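Local coordinates for protein uncharacterized conserved (Bdellovibrio bacteriovorus, PDB 7O21) that probably acts as a peptidoglycan LD-carboxypeptidase of the YkuD family, editing the cell wall to generate the curvature of this predatory bacterium, at residues A[46-55]-A[66-74]. Residues are numbered along the deposited sequence; the frame is centred on the assembly and turned at random.
Sequences VDKEQRKLSV and ITEYPADIG
The Glu68 carboxylate meets two residues of the adjoining strand 52-59: OE1 lies 3.1 Å from Ser54 OG, and OE2 rests against the methylenes of Lys52, 3.7 Å from CD. The two strands, 52-59 and 62-73, form an antiparallel hairpin within the mixed sheet of the L,D-transpeptidase catalytic domain. Glu68 OE1 also forms a salt bridge with Lys65 of its own strand. Asp72 and Arg51 run side by side, their carboxylate and guanidinium planes 59° apart; Arg51 CD is 3.6 Å from Asp72 OD2, while Arg51 NE stays 5.0 Å from the same oxygen, the charged atoms not touching. The Tyr69 ring has Leu53 O obliquely beside it and packs against Val158 and Lys161 of helix 156-163.

The ladder sorts side chains onto two faces: Ser54 and Glu68 occupy one; Leu53, Tyr69, Val55 and Thr67 occupy the other, where Leu162 covers Leu53 and Val55. There Val55 CG2 meets Thr67 CG2 at 3.5 Å, a contact set by the Thr67 torsion (chi1 -165°), which puts OG1 opposite the backbone N and CG2 between that N and the carbonyl carbon, on the side of Val55.

Arg51 and Lys52 face Asp47 in a G1 beta bulge at the turn from strand 42-47. Beyond it the extended Lys48 chain crosses Ile73, whose side chain lies about 6 Å from that of Cys151, the predicted nucleophile; Lys48 NZ forms a salt bridge with Asp177. Asp72 OD1 takes Ile73 N on its anti side, and one water donates both to this oxygen, at 2.9 Å, and to Lys48 O, at 2.7 Å.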
# COMPACT_ATOMS: atom_id res chain seq x y z
N VAL A 46 5.04 -14.23 -16.84
CA VAL A 46 5.76 -15.39 -16.31
C VAL A 46 4.92 -16.63 -16.54
O VAL A 46 3.77 -16.71 -16.09
CB VAL A 46 6.09 -15.23 -14.82
CG1 VAL A 46 6.87 -16.46 -14.31
CG2 VAL A 46 6.86 -13.94 -14.57
N ASP A 47 5.49 -17.61 -17.24
CA ASP A 47 4.82 -18.87 -17.59
C ASP A 47 5.50 -19.95 -16.75
O ASP A 47 6.60 -20.40 -17.08
CB ASP A 47 5.02 -19.09 -19.09
CG ASP A 47 4.44 -20.39 -19.59
OD1 ASP A 47 4.17 -21.31 -18.79
OD2 ASP A 47 4.27 -20.49 -20.82
N LYS A 48 4.86 -20.35 -15.64
CA LYS A 48 5.49 -21.30 -14.73
C LYS A 48 5.75 -22.63 -15.42
O LYS A 48 6.81 -23.23 -15.23
CB LYS A 48 4.65 -21.53 -13.48
CG LYS A 48 4.46 -20.30 -12.61
CD LYS A 48 3.68 -20.72 -11.35
CE LYS A 48 3.39 -19.54 -10.44
NZ LYS A 48 2.38 -19.95 -9.42
N GLU A 49 4.78 -23.12 -16.20
CA GLU A 49 4.91 -24.43 -16.82
C GLU A 49 6.12 -24.49 -17.75
O GLU A 49 6.90 -25.45 -17.71
CB GLU A 49 3.63 -24.78 -17.57
CG GLU A 49 3.73 -26.04 -18.40
CD GLU A 49 2.51 -26.25 -19.28
OE1 GLU A 49 1.55 -25.46 -19.14
OE2 GLU A 49 2.51 -27.19 -20.10
N GLN A 50 6.28 -23.47 -18.60
CA GLN A 50 7.39 -23.43 -19.54
C GLN A 50 8.68 -22.89 -18.95
O GLN A 50 9.71 -22.91 -19.63
CB GLN A 50 7.00 -22.61 -20.78
CG GLN A 50 5.81 -23.20 -21.55
CD GLN A 50 6.06 -24.62 -22.02
OE1 GLN A 50 5.24 -25.52 -21.82
NE2 GLN A 50 7.20 -24.84 -22.66
N ARG A 51 8.65 -22.40 -17.70
CA ARG A 51 9.83 -21.80 -17.08
C ARG A 51 10.38 -20.66 -17.94
O ARG A 51 11.58 -20.60 -18.26
CB ARG A 51 10.90 -22.87 -16.77
CG ARG A 51 10.47 -23.86 -15.70
CD ARG A 51 11.45 -25.03 -15.61
NE ARG A 51 11.57 -25.73 -16.89
CZ ARG A 51 11.09 -26.95 -17.13
NH1 ARG A 51 10.46 -27.62 -16.17
NH2 ARG A 51 11.25 -27.49 -18.33
N LYS A 52 9.51 -19.72 -18.31
CA LYS A 52 9.89 -18.63 -19.18
C LYS A 52 9.29 -17.32 -18.69
O LYS A 52 8.15 -17.29 -18.22
CB LYS A 52 9.42 -18.85 -20.62
CG LYS A 52 9.98 -20.09 -21.29
CD LYS A 52 11.44 -19.91 -21.67
CE LYS A 52 11.88 -21.00 -22.64
NZ LYS A 52 13.11 -21.68 -22.18
N LEU A 53 10.05 -16.25 -18.84
CA LEU A 53 9.58 -14.90 -18.59
C LEU A 53 9.73 -14.10 -19.87
O LEU A 53 10.81 -14.07 -20.46
CB LEU A 53 10.41 -14.26 -17.47
CG LEU A 53 10.08 -12.83 -17.04
CD1 LEU A 53 10.58 -12.62 -15.62
CD2 LEU A 53 10.71 -11.81 -17.99
N SER A 54 8.64 -13.47 -20.31
CA SER A 54 8.63 -12.71 -21.55
C SER A 54 8.29 -11.25 -21.26
O SER A 54 7.64 -10.93 -20.27
CB SER A 54 7.58 -13.24 -22.52
OG SER A 54 7.69 -14.64 -22.71
N VAL A 55 8.78 -10.37 -22.13
CA VAL A 55 8.44 -8.96 -22.09
C VAL A 55 7.59 -8.65 -23.31
O VAL A 55 7.98 -8.95 -24.44
CB VAL A 55 9.69 -8.06 -22.05
CG1 VAL A 55 9.27 -6.61 -21.92
CG2 VAL A 55 10.58 -8.47 -20.90
N ILE A 66 8.86 -8.83 -27.16
CA ILE A 66 10.14 -8.26 -27.52
C ILE A 66 11.32 -9.09 -27.04
O ILE A 66 12.37 -9.07 -27.69
CB ILE A 66 10.31 -6.78 -27.11
CG1 ILE A 66 10.18 -6.66 -25.61
CG2 ILE A 66 9.28 -5.90 -27.84
CD1 ILE A 66 10.39 -5.24 -25.10
N THR A 67 11.18 -9.83 -25.94
CA THR A 67 12.26 -10.69 -25.47
C THR A 67 11.70 -11.76 -24.55
O THR A 67 10.53 -11.72 -24.16
CB THR A 67 13.36 -9.87 -24.79
OG1 THR A 67 14.55 -10.66 -24.66
CG2 THR A 67 12.90 -9.41 -23.41
N GLU A 68 12.54 -12.74 -24.22
CA GLU A 68 12.14 -13.89 -23.43
C GLU A 68 13.38 -14.51 -22.81
O GLU A 68 14.43 -14.60 -23.46
CB GLU A 68 11.44 -14.92 -24.32
CG GLU A 68 10.89 -16.12 -23.59
CD GLU A 68 9.93 -16.92 -24.45
OE1 GLU A 68 8.93 -16.34 -24.93
OE2 GLU A 68 10.19 -18.11 -24.67
N TYR A 69 13.26 -14.95 -21.56
CA TYR A 69 14.38 -15.52 -20.83
C TYR A 69 13.89 -16.68 -19.97
O TYR A 69 12.71 -16.76 -19.65
CB TYR A 69 14.99 -14.47 -19.88
CG TYR A 69 15.39 -13.19 -20.57
CD1 TYR A 69 16.50 -13.15 -21.40
CD2 TYR A 69 14.67 -12.01 -20.39
CE1 TYR A 69 16.89 -12.00 -22.03
CE2 TYR A 69 15.06 -10.83 -21.02
CZ TYR A 69 16.17 -10.84 -21.84
OH TYR A 69 16.57 -9.70 -22.49
N PRO A 70 14.79 -17.58 -19.59
CA PRO A 70 14.41 -18.59 -18.59
C PRO A 70 14.06 -17.95 -17.25
O PRO A 70 14.60 -16.91 -16.87
CB PRO A 70 15.67 -19.46 -18.47
CG PRO A 70 16.51 -19.12 -19.69
CD PRO A 70 16.20 -17.70 -20.01
N ALA A 71 13.13 -18.60 -16.55
CA ALA A 71 12.74 -18.18 -15.21
C ALA A 71 12.14 -19.38 -14.50
O ALA A 71 11.72 -20.35 -15.13
CB ALA A 71 11.69 -17.07 -15.29
N ASP A 72 12.12 -19.32 -13.17
CA ASP A 72 11.47 -20.37 -12.40
C ASP A 72 10.89 -19.75 -11.14
O ASP A 72 11.05 -18.56 -10.89
CB ASP A 72 12.46 -21.50 -12.07
CG ASP A 72 11.81 -22.89 -12.08
OD1 ASP A 72 10.59 -23.00 -11.82
OD2 ASP A 72 12.54 -23.87 -12.33
N ILE A 73 10.16 -20.57 -10.38
CA ILE A 73 9.55 -20.13 -9.14
C ILE A 73 10.32 -20.72 -7.96
O ILE A 73 10.68 -21.91 -7.97
CB ILE A 73 8.07 -20.56 -9.08
CG1 ILE A 73 7.32 -20.02 -10.29
CG2 ILE A 73 7.45 -20.10 -7.76
CD1 ILE A 73 7.18 -18.50 -10.34
N GLY A 74 10.57 -19.90 -6.95
CA GLY A 74 11.24 -20.39 -5.76
C GLY A 74 10.38 -21.39 -5.02
O GLY A 74 9.15 -21.31 -5.00
O HOH W 1 7.94 -22.58 -12.81